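Local coordinates for protein spaetzle C-106 (Drosophila melanogaster, PDB 4LXR), which acts as a disulfide-linked dimeric cytokine that binds and activates the Toll receptor in dorsal-ventral patterning of the embryo and in antifungal defence, at the interface of chains A and B. Sequence-based numbering; all coordinates share one arbitrary frame. Chains: chain A/B, Protein spaetzle C-106.

The interface of chains A and B. Residues chain A 69, 71, 100-102; chain B 6-8, 45.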
loop_
_atom_site.group_PDB
_atom_site.type_symbol
_atom_site.label_atom_id
_atom_site.label_comp_id
_atom_site.label_asym_id
_atom_site.label_seq_id
_atom_site.Cartn_x
_atom_site.Cartn_y
_atom_site.Cartn_z
ATOM N N LYS A 69 7.713 -17.318 0.673
ATOM C CA LYS A 69 9.122 -17.659 0.563
ATOM C C LYS A 69 9.819 -16.749 -0.415
ATOM O O LYS A 69 9.286 -16.445 -1.484
ATOM C CB LYS A 69 9.306 -19.106 0.116
ATOM C CG LYS A 69 8.576 -20.119 0.994
ATOM C CD LYS A 69 9.533 -20.932 1.863
ATOM C CE LYS A 69 10.072 -20.126 3.029
ATOM N NZ LYS A 69 10.868 -20.978 3.952
ATOM N N HIS A 71 12.574 -16.361 -3.101
ATOM C CA HIS A 71 13.337 -17.146 -4.062
ATOM C C HIS A 71 14.423 -16.279 -4.662
ATOM O O HIS A 71 14.328 -15.041 -4.658
ATOM C CB HIS A 71 12.437 -17.681 -5.182
ATOM C CG HIS A 71 11.504 -18.763 -4.742
ATOM N ND1 HIS A 71 11.751 -20.100 -4.972
ATOM C CD2 HIS A 71 10.320 -18.708 -4.087
ATOM C CE1 HIS A 71 10.761 -20.820 -4.475
ATOM N NE2 HIS A 71 9.879 -20.000 -3.937
ATOM N N LYS A 100 7.082 -15.887 -3.217
ATOM C CA LYS A 100 6.083 -16.877 -3.620
ATOM C C LYS A 100 5.516 -17.630 -2.426
ATOM O O LYS A 100 6.234 -17.914 -1.466
ATOM C CB LYS A 100 6.719 -17.864 -4.602
ATOM C CG LYS A 100 5.836 -18.238 -5.771
ATOM C CD LYS A 100 6.658 -18.759 -6.938
ATOM C CE LYS A 100 7.375 -20.045 -6.590
ATOM N NZ LYS A 100 7.886 -20.728 -7.809
ATOM N N CYS A 101 4.226 -17.952 -2.489
ATOM C CA CYS A 101 3.567 -18.724 -1.433
ATOM C C CYS A 101 3.810 -20.229 -1.568
ATOM O O CYS A 101 3.367 -20.853 -2.516
ATOM C CB CYS A 101 2.065 -18.442 -1.419
ATOM S SG CYS A 101 1.186 -19.275 -0.095
ATOM N N ALA A 102 4.523 -20.793 -0.603
ATOM C CA ALA A 102 4.812 -22.219 -0.576
ATOM C C ALA A 102 3.812 -22.898 0.337
ATOM O O ALA A 102 3.572 -22.429 1.444
ATOM C CB ALA A 102 6.247 -22.471 -0.066
ATOM N N GLU B 6 7.456 -28.808 -0.317
ATOM C CA GLU B 6 6.746 -27.556 -0.540
ATOM C C GLU B 6 5.973 -27.655 -1.837
ATOM O O GLU B 6 6.489 -28.124 -2.839
ATOM C CB GLU B 6 7.731 -26.397 -0.634
ATOM C CG GLU B 6 8.491 -26.140 0.628
ATOM C CD GLU B 6 9.314 -24.868 0.536
ATOM O OE1 GLU B 6 9.700 -24.498 -0.594
ATOM O OE2 GLU B 6 9.559 -24.237 1.587
ATOM N N ARG B 7 4.725 -27.229 -1.818
ATOM C CA ARG B 7 3.942 -27.235 -3.033
ATOM C C ARG B 7 3.713 -25.783 -3.450
ATOM O O ARG B 7 3.582 -24.904 -2.612
ATOM C CB ARG B 7 2.608 -27.939 -2.802
ATOM C CG ARG B 7 2.737 -29.356 -2.277
ATOM C CD ARG B 7 3.487 -30.285 -3.250
ATOM N NE ARG B 7 2.728 -30.580 -4.464
ATOM C CZ ARG B 7 1.766 -31.508 -4.537
ATOM N NH1 ARG B 7 1.128 -31.722 -5.677
ATOM N NH2 ARG B 7 1.429 -32.206 -3.457
ATOM N N PHE B 8 3.655 -25.546 -4.750
ATOM C CA PHE B 8 3.370 -24.231 -5.261
ATOM C C PHE B 8 2.131 -24.260 -6.137
ATOM O O PHE B 8 1.800 -25.287 -6.726
ATOM C CB PHE B 8 4.577 -23.731 -6.044
ATOM C CG PHE B 8 5.780 -23.523 -5.191
ATOM C CD1 PHE B 8 5.884 -22.391 -4.393
ATOM C CD2 PHE B 8 6.794 -24.468 -5.153
ATOM C CE1 PHE B 8 6.990 -22.190 -3.593
ATOM C CE2 PHE B 8 7.900 -24.276 -4.350
ATOM C CZ PHE B 8 8.000 -23.141 -3.569
ATOM N N GLU B 45 13.188 -18.981 -14.486
ATOM C CA GLU B 45 12.035 -19.801 -14.144
ATOM C C GLU B 45 10.869 -19.452 -15.050
ATOM O O GLU B 45 10.474 -18.286 -15.132
ATOM C CB GLU B 45 11.639 -19.617 -12.680
ATOM C CG GLU B 45 10.485 -20.530 -12.246
ATOM C CD GLU B 45 10.242 -20.483 -10.753
ATOM O OE1 GLU B 45 9.110 -20.141 -10.327
ATOM O OE2 GLU B 45 11.201 -20.785 -10.010
#
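B:Phe8 lies against strands 65-73 and 95-105 of chain A, touching A:His71, A:Lys100, A:Cys101 and A:Ala102. It buries 87 Å² there, more than any other residue of this patch.

The aromatic contact is with A:His71, and the two rings meet edge to face, with their planes 63° apart. A:His71 points its CE1-NE2 edge at the far end of the phenyl ring, and NE2 is 3.6 Å from B:Phe8 CE1. B:Phe8 has CG anti to its carbonyl carbon (chi1 -65°), and this turns the ring toward chain A.

Apolar contacts flank the ring. The A:Lys100 side chain crosses B:Phe8 at about a right angle, with its CE methylene 3.5 Å from B:Phe8 CD1. From the other side of the ring plane, off the rim, the methyl CB of A:Ala102 packs 3.6 Å from B:Phe8 CE1. The same methyl touches the carboxylate of B:Glu6.

Polar groups meet around this core. A:Lys100 NZ lies above one face of the B:Phe8 ring, toward the rim, and a bend at chi3 carries it to B:Glu45. A:Lys100 NZ, the side-chain amine, donates a 2.9 Å hydrogen bond to carboxylate oxygen OE1 of B:Glu45; the pair also forms a salt bridge. NZ meets OE1 on its syn side, 18° out of the carboxylate plane. B:Glu45 reaches it with an extended chain. The CD methylene of A:Lys69 lies 3.3 Å from B:Glu6 OE2, the side chains crossing. A:Lys69 NZ is 4.2 Å from B:Glu6 OE2, and any attraction is probably weak.

The patch holds the N-terminal segment and strand 43-47 of one subunit against the other. With its two-fold twin it probably helps stabilise the disulfide-linked homodimer that binds Toll.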